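Local coordinates for protein putative acyl-CoA dehydrogenase (PDB 5JSC) that binds flavin-adenine dinucleotide and is probably a flavoprotein of the acyl-CoA dehydrogenase family, at residues C[352-357]-C[366-371]; C[96-99]-C[104-107]. All coordinates share one frame; numbering follows the deposited sequence.

Contact 1 (C[352-357]-C[366-371]). With FAD (flavin-adenine dinucleotide), chain T.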
ATOM      1  N   ALA C 352      -6.334   5.905 -10.772  1.00  8.39           N
ATOM      2  CA  ALA C 352      -5.157   6.070 -11.617  1.00  7.82           C
ATOM      3  C   ALA C 352      -5.529   6.670 -12.968  1.00  8.73           C
ATOM      4  O   ALA C 352      -4.798   7.513 -13.496  1.00  9.80           O
ATOM      5  CB  ALA C 352      -4.453   4.725 -11.801  1.00  9.16           C
ATOM      6  N   ALA C 353      -6.664   6.250 -13.543  1.00  9.39           N
ATOM      7  CA  ALA C 353      -7.096   6.817 -14.818  1.00  9.86           C
ATOM      8  C   ALA C 353      -7.433   8.303 -14.691  1.00  9.44           C
ATOM      9  O   ALA C 353      -7.125   9.095 -15.595  1.00 10.19           O
ATOM     10  CB  ALA C 353      -8.293   6.029 -15.373  1.00 10.94           C
ATOM     11  N   VAL C 354      -8.084   8.700 -13.593  1.00  9.41           N
ATOM     12  CA  VAL C 354      -8.300  10.123 -13.328  1.00  9.47           C
ATOM     13  C   VAL C 354      -6.971  10.871 -13.348  1.00  9.81           C
ATOM     14  O   VAL C 354      -6.830  11.919 -13.992  1.00  9.40           O
ATOM     15  CB  VAL C 354      -9.022  10.318 -11.982  1.00  9.40           C
ATOM     16  CG1 VAL C 354      -8.996  11.792 -11.579  1.00 10.46           C
ATOM     17  CG2 VAL C 354     -10.452   9.821 -12.079  1.00 10.61           C
ATOM     18  N   GLN C 355      -5.972  10.328 -12.651  1.00  9.27           N
ATOM     19  CA  GLN C 355      -4.683  11.006 -12.543  1.00  8.98           C
ATOM     20  C   GLN C 355      -4.021  11.159 -13.908  1.00  9.79           C
ATOM     21  O   GLN C 355      -3.419  12.205 -14.206  1.00 10.68           O
ATOM     22  CB  GLN C 355      -3.777  10.239 -11.580  1.00  9.19           C
ATOM     23  CG  GLN C 355      -2.590  11.030 -11.079  1.00  9.74           C
ATOM     24  CD  GLN C 355      -2.968  12.147 -10.115  1.00  9.39           C
ATOM     25  OE1 GLN C 355      -4.123  12.273  -9.697  1.00 10.62           O
ATOM     26  NE2 GLN C 355      -1.981  12.955  -9.738  1.00 11.12           N
ATOM     27  N   LEU C 356      -4.137  10.135 -14.762  1.00  9.62           N
ATOM     28  CA  LEU C 356      -3.531  10.211 -16.090  1.00 10.29           C
ATOM     29  C   LEU C 356      -4.148  11.326 -16.922  1.00 10.73           C
ATOM     30  O   LEU C 356      -3.465  11.922 -17.771  1.00 11.25           O
ATOM     31  CB  LEU C 356      -3.681   8.867 -16.818  1.00 10.81           C
ATOM     32  CG  LEU C 356      -2.823   7.704 -16.313  1.00 10.71           C
ATOM     33  CD1 LEU C 356      -3.334   6.359 -16.841  1.00 12.24           C
ATOM     34  CD2 LEU C 356      -1.345   7.923 -16.685  1.00 13.28           C
ATOM     35  N   TYR C 357      -5.426  11.636 -16.683  1.00 10.91           N
ATOM     36  CA  TYR C 357      -6.110  12.685 -17.426  1.00 11.40           C
ATOM     37  C   TYR C 357      -5.811  14.093 -16.927  1.00 11.35           C
ATOM     38  O   TYR C 357      -6.245  15.053 -17.573  1.00 12.61           O
ATOM     39  CB  TYR C 357      -7.621  12.457 -17.396  1.00 11.25           C
ATOM     40  CG  TYR C 357      -8.084  11.730 -18.612  1.00 13.05           C
ATOM     41  CD1 TYR C 357      -8.101  10.344 -18.648  1.00 15.11           C
ATOM     42  CD2 TYR C 357      -8.461  12.427 -19.748  1.00 17.32           C
ATOM     43  CE1 TYR C 357      -8.501   9.672 -19.781  1.00 19.14           C
ATOM     44  CE2 TYR C 357      -8.873  11.763 -20.876  1.00 20.48           C
ATOM     45  CZ  TYR C 357      -8.890  10.384 -20.886  1.00 21.96           C
ATOM     46  OH  TYR C 357      -9.295   9.698 -22.016  1.00 28.56           O
ATOM     47  N   THR C 366     -16.823  13.776 -17.863  1.00 15.09           N
ATOM     48  CA  THR C 366     -15.868  12.921 -18.555  1.00 13.92           C
ATOM     49  C   THR C 366     -16.002  11.497 -18.033  1.00 12.84           C
ATOM     50  O   THR C 366     -16.466  11.260 -16.913  1.00 13.22           O
ATOM     51  CB  THR C 366     -14.433  13.400 -18.352  1.00 13.59           C
ATOM     52  OG1 THR C 366     -14.096  13.272 -16.968  1.00 15.09           O
ATOM     53  CG2 THR C 366     -14.282  14.856 -18.776  1.00 15.38           C
ATOM     54  N   ALA C 367     -15.574  10.538 -18.854  1.00 13.04           N
ATOM     55  CA  ALA C 367     -15.737   9.138 -18.479  1.00 12.33           C
ATOM     56  C   ALA C 367     -15.079   8.839 -17.137  1.00 12.42           C
ATOM     57  O   ALA C 367     -15.688   8.209 -16.261  1.00 12.44           O
ATOM     58  CB  ALA C 367     -15.181   8.230 -19.579  1.00 14.54           C
ATOM     59  N   VAL C 368     -13.843   9.307 -16.934  1.00 11.46           N
ATOM     60  CA  VAL C 368     -13.152   8.915 -15.708  1.00 10.32           C
ATOM     61  C   VAL C 368     -13.719   9.653 -14.496  1.00 10.39           C
ATOM     62  O   VAL C 368     -13.738   9.098 -13.392  1.00 10.72           O
ATOM     63  CB  VAL C 368     -11.624   9.107 -15.832  1.00 11.55           C
ATOM     64  CG1 VAL C 368     -11.068   8.227 -16.954  1.00 13.12           C
ATOM     65  CG2 VAL C 368     -11.241  10.582 -16.030  1.00 12.64           C
ATOM     66  N   GLU C 369     -14.202  10.891 -14.667  1.00 10.31           N
ATOM     67  CA  GLU C 369     -14.832  11.587 -13.545  1.00 10.43           C
ATOM     68  C   GLU C 369     -16.104  10.872 -13.118  1.00 10.25           C
ATOM     69  O   GLU C 369     -16.384  10.734 -11.920  1.00 11.45           O
ATOM     70  CB  GLU C 369     -15.132  13.039 -13.924  1.00 11.37           C
ATOM     71  CG  GLU C 369     -15.652  13.913 -12.785  1.00 12.52           C
ATOM     72  CD  GLU C 369     -17.159  13.853 -12.595  1.00 12.94           C
ATOM     73  OE1 GLU C 369     -17.892  13.430 -13.518  1.00 13.66           O
ATOM     74  OE2 GLU C 369     -17.621  14.264 -11.514  1.00 15.64           O
ATOM     75  N   MET C 370     -16.883  10.396 -14.089  1.00 11.17           N
ATOM     76  CA  MET C 370     -18.090   9.652 -13.758  1.00 12.34           C
ATOM     77  C   MET C 370     -17.751   8.347 -13.053  1.00  9.80           C
ATOM     78  O   MET C 370     -18.438   7.952 -12.104  1.00 10.58           O
ATOM     79  CB  MET C 370     -18.896   9.385 -15.027  1.00 14.26           C
ATOM     80  CG  MET C 370     -19.397  10.667 -15.660  1.00 19.04           C
ATOM     81  SD  MET C 370     -20.489  10.422 -17.054  1.00 27.08           S
ATOM     82  CE  MET C 370     -19.420   9.570 -18.186  1.00 28.04           C
ATOM     83  N   LEU C 371     -16.698   7.659 -13.509  1.00 10.25           N
ATOM     84  CA  LEU C 371     -16.309   6.399 -12.884  1.00 10.18           C
ATOM     85  C   LEU C 371     -15.835   6.612 -11.452  1.00  9.48           C
ATOM     86  O   LEU C 371     -16.089   5.774 -10.579  1.00  9.94           O
ATOM     87  CB  LEU C 371     -15.229   5.715 -13.717  1.00 10.77           C
ATOM     88  CG  LEU C 371     -15.732   5.170 -15.058  1.00 10.70           C
ATOM     89  CD1 LEU C 371     -14.565   4.906 -16.005  1.00 11.60           C
ATOM     90  CD2 LEU C 371     -16.544   3.891 -14.851  1.00 13.64           C
TER
HETATM   91  PA  FAD T 501      -1.030  16.668 -18.080  1.00 11.80           P
HETATM   92  O1A FAD T 501       0.078  17.661 -18.153  1.00 13.15           O
HETATM   93  O2A FAD T 501      -1.507  16.111 -19.402  1.00 13.49           O
HETATM   94  O5B FAD T 501      -0.582  15.501 -17.114  1.00 10.50           O
HETATM   95  C5B FAD T 501      -1.414  14.329 -16.991  1.00  9.13           C
HETATM   96  C4B FAD T 501      -0.796  13.486 -15.906  1.00 10.49           C
HETATM   97  O4B FAD T 501       0.506  13.051 -16.341  1.00 11.78           O
HETATM   98  C3B FAD T 501      -0.497  14.219 -14.605  1.00 11.41           C
HETATM   99  O3B FAD T 501      -1.652  14.387 -13.785  1.00 12.05           O
HETATM  100  C2B FAD T 501       0.561  13.313 -13.973  1.00 11.91           C
HETATM  101  O2B FAD T 501      -0.056  12.239 -13.264  1.00 12.67           O
HETATM  102  C1B FAD T 501       1.312  12.785 -15.207  1.00 11.37           C
HETATM  103  N9A FAD T 501       2.629  13.375 -15.434  1.00 10.87           N
HETATM  104  C8A FAD T 501       2.913  14.696 -15.660  1.00 12.70           C
HETATM  105  N7A FAD T 501       4.171  14.931 -15.941  1.00 13.37           N
HETATM  106  C5A FAD T 501       4.760  13.676 -15.891  1.00 11.45           C
HETATM  107  C6A FAD T 501       6.078  13.239 -16.116  1.00 12.87           C
HETATM  108  N6A FAD T 501       7.089  14.058 -16.436  1.00 14.74           N
HETATM  109  N1A FAD T 501       6.329  11.917 -16.001  1.00 12.93           N
HETATM  110  C2A FAD T 501       5.324  11.097 -15.676  1.00 12.85           C
HETATM  111  N3A FAD T 501       4.043  11.395 -15.439  1.00 11.56           N
HETATM  112  C4A FAD T 501       3.822  12.709 -15.571  1.00 10.63           C
HETATM  113  N1  FAD T 501      -3.919  26.013 -13.961  1.00 11.58           N
HETATM  114  C2  FAD T 501      -3.633  27.346 -13.981  1.00 11.99           C
HETATM  115  O2  FAD T 501      -2.776  27.823 -14.736  1.00 14.22           O
HETATM  116  N3  FAD T 501      -4.299  28.196 -13.134  1.00 13.49           N
HETATM  117  C4  FAD T 501      -5.260  27.832 -12.212  1.00 14.40           C
HETATM  118  O4  FAD T 501      -5.849  28.690 -11.566  1.00 15.07           O
HETATM  119  C4X FAD T 501      -5.538  26.424 -12.170  1.00 13.01           C
HETATM  120  N5  FAD T 501      -6.483  26.005 -11.369  1.00 13.87           N
HETATM  121  C5X FAD T 501      -6.876  24.680 -11.463  1.00 12.92           C
HETATM  122  C6  FAD T 501      -7.989  24.257 -10.734  1.00 12.51           C
HETATM  123  C7  FAD T 501      -8.499  22.972 -10.878  1.00 13.36           C
HETATM  124  C7M FAD T 501      -9.727  22.562 -10.105  1.00 14.93           C
HETATM  125  C8  FAD T 501      -7.871  22.078 -11.757  1.00 13.87           C
HETATM  126  C8M FAD T 501      -8.400  20.678 -11.949  1.00 15.83           C
HETATM  127  C9  FAD T 501      -6.752  22.490 -12.472  1.00 12.30           C
HETATM  128  C9A FAD T 501      -6.251  23.782 -12.338  1.00 11.47           C
HETATM  129  N10 FAD T 501      -5.187  24.258 -13.131  1.00 12.13           N
HETATM  130  C10 FAD T 501      -4.826  25.584 -13.093  1.00 12.03           C
HETATM  131  C1' FAD T 501      -4.541  23.352 -14.091  1.00 11.93           C
HETATM  132  C2' FAD T 501      -3.588  22.349 -13.447  1.00 12.11           C
HETATM  133  O2' FAD T 501      -2.407  23.005 -12.980  1.00 15.82           O
HETATM  134  C3' FAD T 501      -3.214  21.272 -14.467  1.00 12.40           C
HETATM  135  O3' FAD T 501      -4.385  20.494 -14.686  1.00 11.74           O
HETATM  136  C4' FAD T 501      -2.075  20.347 -14.035  1.00 12.72           C
HETATM  137  O4' FAD T 501      -0.844  21.073 -14.043  1.00 14.65           O
HETATM  138  C5' FAD T 501      -1.963  19.118 -14.914  1.00 13.01           C
HETATM  139  O5' FAD T 501      -1.836  19.555 -16.285  1.00 12.73           O
HETATM  140  P   FAD T 501      -2.797  18.803 -17.342  1.00 11.70           P
HETATM  141  O1P FAD T 501      -4.220  18.844 -16.926  1.00 11.86           O
HETATM  142  O2P FAD T 501      -2.548  19.415 -18.692  1.00 13.27           O
HETATM  143  O3P FAD T 501      -2.283  17.296 -17.325  1.00 10.87           O
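Val-368 fits against three residues of 352-357 with both methyls and its CB. Val-368 CG1 lies 3.9 Å from Ala-353 CB and 4.0 Å from Tyr-357 CD1. It meets the tyrosine ring obliquely. Val-368 CG2 touches both Val-354 CA and Tyr-357 CD1. Val-368 CG1 is anti to the carbonyl carbon (chi1 -61°), CG2 lies between the backbone N and the carbonyl carbon, and both methyls face 352-357. From 352-357, Val-354 CG2 reaches across to touch Val-368 O at 3.6 Å and Val-368 CB at 4.0 Å. The Tyr-357 ring has Ala-353 O in plane at its edge, and its OH makes a weak bond to Glu-279 O. Thr-366 N-caps the second helix through a weak bond from Glu-369 N to Thr-366 OG1, 3.3 Å long.

Gln-355 points away from the second helix. Gln-355 O accepts a 2.8 Å hydrogen bond from FAD O3B. Its OE1 accepts from Arg-376, and NE2 bonds to Glu-386 and the backbone O of Arg-379, all of the second subunit. No hydrogen bond joins 352-357 to 366-371. Their contact is apolar and largely buried, and the polar groups of Gln-355 serve the cofactor and the second subunit.

Contact 2 (C[96-99]-C[104-107]). With EDO (1,2-ethanediol), chain O; SO4 (sulfate ion), chain S.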
ATOM      1  N   GLU C  96     -20.735  -7.033 -16.032  1.00 10.39           N
ATOM      2  CA  GLU C  96     -19.428  -6.518 -16.436  1.00 10.52           C
ATOM      3  C   GLU C  96     -19.537  -5.678 -17.704  1.00 10.45           C
ATOM      4  O   GLU C  96     -19.027  -4.550 -17.764  1.00 11.74           O
ATOM      5  CB  GLU C  96     -18.437  -7.664 -16.641  1.00 10.98           C
ATOM      6  CG  GLU C  96     -17.073  -7.150 -17.023  1.00 12.19           C
ATOM      7  CD  GLU C  96     -16.120  -8.224 -17.487  1.00 12.86           C
ATOM      8  OE1 GLU C  96     -16.254  -9.393 -17.078  1.00 14.53           O
ATOM      9  OE2 GLU C  96     -15.203  -7.889 -18.269  1.00 15.86           O
ATOM     10  N   THR C  97     -20.217  -6.203 -18.729  1.00 11.17           N
ATOM     11  CA  THR C  97     -20.318  -5.476 -19.990  1.00 11.43           C
ATOM     12  C   THR C  97     -21.176  -4.229 -19.843  1.00 10.57           C
ATOM     13  O   THR C  97     -20.815  -3.159 -20.343  1.00 11.89           O
ATOM     14  CB  THR C  97     -20.886  -6.389 -21.072  1.00 12.09           C
ATOM     15  OG1 THR C  97     -20.104  -7.585 -21.122  1.00 13.61           O
ATOM     16  CG2 THR C  97     -20.854  -5.706 -22.447  1.00 12.68           C
ATOM     17  N   LEU C  98     -22.311  -4.339 -19.155  1.00  9.93           N
ATOM     18  CA  LEU C  98     -23.155  -3.163 -18.964  1.00 11.28           C
ATOM     19  C   LEU C  98     -22.413  -2.074 -18.203  1.00 10.74           C
ATOM     20  O   LEU C  98     -22.398  -0.912 -18.624  1.00 11.93           O
ATOM     21  CB  LEU C  98     -24.440  -3.548 -18.237  1.00 11.33           C
ATOM     22  CG  LEU C  98     -25.467  -4.305 -19.080  1.00 11.66           C
ATOM     23  CD1 LEU C  98     -26.518  -4.927 -18.164  1.00 13.83           C
ATOM     24  CD2 LEU C  98     -26.114  -3.397 -20.117  1.00 13.71           C
ATOM     25  N   ALA C  99     -21.761  -2.439 -17.093  1.00 10.36           N
ATOM     26  CA  ALA C  99     -21.039  -1.446 -16.297  1.00 10.66           C
ATOM     27  C   ALA C  99     -19.932  -0.783 -17.105  1.00 11.53           C
ATOM     28  O   ALA C  99     -19.659   0.416 -16.936  1.00 11.99           O
ATOM     29  CB  ALA C  99     -20.455  -2.099 -15.046  1.00 12.02           C
ATOM     30  N   LEU C 104     -25.915   3.165 -15.129  1.00 14.30           N
ATOM     31  CA  LEU C 104     -27.372   3.080 -15.045  1.00 14.59           C
ATOM     32  C   LEU C 104     -27.877   1.748 -15.589  1.00 13.34           C
ATOM     33  O   LEU C 104     -28.756   1.112 -14.991  1.00 13.29           O
ATOM     34  CB  LEU C 104     -28.016   4.237 -15.812  1.00 19.81           C
ATOM     35  CG  LEU C 104     -27.668   5.663 -15.376  1.00 26.26           C
ATOM     36  CD1 LEU C 104     -28.073   6.668 -16.446  1.00 28.69           C
ATOM     37  CD2 LEU C 104     -28.340   5.987 -14.070  1.00 30.58           C
ATOM     38  N   ALA C 105     -27.352   1.325 -16.740  1.00 13.25           N
ATOM     39  CA  ALA C 105     -27.787   0.062 -17.333  1.00 12.95           C
ATOM     40  C   ALA C 105     -27.386  -1.124 -16.464  1.00 12.31           C
ATOM     41  O   ALA C 105     -28.166  -2.073 -16.291  1.00 12.19           O
ATOM     42  CB  ALA C 105     -27.206  -0.078 -18.738  1.00 14.79           C
ATOM     43  N   ASP C 106     -26.175  -1.093 -15.908  1.00 12.00           N
ATOM     44  CA  ASP C 106     -25.766  -2.143 -14.980  1.00 11.75           C
ATOM     45  C   ASP C 106     -26.710  -2.218 -13.786  1.00 11.61           C
ATOM     46  O   ASP C 106     -27.157  -3.308 -13.399  1.00 12.27           O
ATOM     47  CB  ASP C 106     -24.340  -1.901 -14.496  1.00 11.63           C
ATOM     48  CG  ASP C 106     -23.991  -2.788 -13.320  1.00 13.86           C
ATOM     49  OD1 ASP C 106     -23.896  -4.011 -13.537  1.00 14.53           O
ATOM     50  OD2 ASP C 106     -23.841  -2.277 -12.181  1.00 15.25           O
ATOM     51  N   PHE C 107     -27.013  -1.059 -13.185  1.00 11.13           N
ATOM     52  CA  PHE C 107     -27.903  -0.998 -12.029  1.00 11.40           C
ATOM     53  C   PHE C 107     -29.264  -1.607 -12.346  1.00 11.63           C
ATOM     54  O   PHE C 107     -29.814  -2.380 -11.551  1.00 12.42           O
ATOM     55  CB  PHE C 107     -28.044   0.469 -11.602  1.00 13.10           C
ATOM     56  CG  PHE C 107     -28.866   0.688 -10.367  1.00 17.64           C
ATOM     57  CD1 PHE C 107     -30.231   0.906 -10.458  1.00 20.95           C
ATOM     58  CD2 PHE C 107     -28.262   0.736  -9.119  1.00 21.13           C
ATOM     59  CE1 PHE C 107     -30.987   1.131  -9.323  1.00 23.66           C
ATOM     60  CE2 PHE C 107     -29.017   0.970  -7.972  1.00 23.00           C
ATOM     61  CZ  PHE C 107     -30.381   1.168  -8.087  1.00 23.39           C
TER
HETATM   62  C1  EDO O 503     -13.800 -11.562 -18.414  1.00 23.56           C
HETATM   63  O1  EDO O 503     -13.716 -10.385 -17.613  1.00 23.32           O
HETATM   64  C2  EDO O 503     -14.742 -11.324 -19.584  1.00 26.99           C
HETATM   65  O2  EDO O 503     -14.507 -10.028 -20.140  1.00 29.83           O
HETATM   66  S   SO4 S 507     -23.931   6.343 -17.014  0.72 61.32           S
HETATM   67  O1  SO4 S 507     -23.829   6.753 -18.413  0.72 61.44           O
HETATM   68  O2  SO4 S 507     -25.001   5.363 -16.885  0.72 60.62           O
HETATM   69  O3  SO4 S 507     -24.222   7.509 -16.183  0.72 61.41           O
HETATM   70  O4  SO4 S 507     -22.676   5.731 -16.585  0.72 61.04           O
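Segments 96-99 and 104-107 belong to two successive helices joined by a short turn, and their backbones come closest at Leu-98 and Asp-106, with CA atoms 4.9 Å apart. Leu-98 and Asp-106 carry most of the packing. Leu-98 CB lies 3.8 Å from Asp-106 CA. Further out the two leucine methyls divide the neighbour: Leu-98 CD2 touches Ala-105 CB at 3.8 Å and CD1 lies near Ala-105 O. CG stands anti to the carbonyl carbon (chi1 -74°), and the branch extends over Ala-105.

Ala-99 meets the base of the Asp-106 side chain. The CB atoms of Ala-99 and Asp-106 are 3.9 Å apart, and Asp-106 CB is also 3.7 Å from Ala-99 N. These are van der Waals contacts; no hydrogen bond crosses between the segments. The Asp-106 carboxylate finds its charge partner in the first helix, where OD1 forms a salt bridge with Arg-95 NE. This polar link therefore ties the same two helices just beside the apolar contact.

Glu-96 turns away from 104-107. Its two carboxylate oxygens each accept a bond from 1,2-ethanediol, and OE2 also pairs with Arg-274 NE. On the second helix Leu-104 N donates a nearly straight 3.0 Å bond to sulfate O2 (168°). Gly-103 N and Ser-102 OG bind the same ion, so it sits at the start of that helix. Both small molecules probably come from the crystallisation liquor.

Helix 28-44 covers Leu-98 through Trp-40 and Cys-41. Helix 250-286 packs on Ala-99 and Asp-106 through Ala-268. Leu-104 packs against Val-53, Thr-56 and Leu-60 of helix 53-66. Phe-107 stacks on His-226, in the loop just before strand 228-233.

Overall arrangement
Contact 2 and contact 1 follow one another along the chain and fall in different domains, the N-terminal and C-terminal ones. Their centres are 18 Å apart. Nearest atoms come within about 5 Å, but the two do not touch. Helix 250-286 lies against both: Phe-272 meets Ala-99 of contact 2 and Leu-371 of contact 1. Their relation to the cofactor differs. Contact 1 includes Gln-355 and Leu-356 of an FAD pocket that the second subunit helps to complete. In contact 2 the Asp-106 side chain is about 10 Å from a different copy of FAD, and no other protein chain touches its two segments.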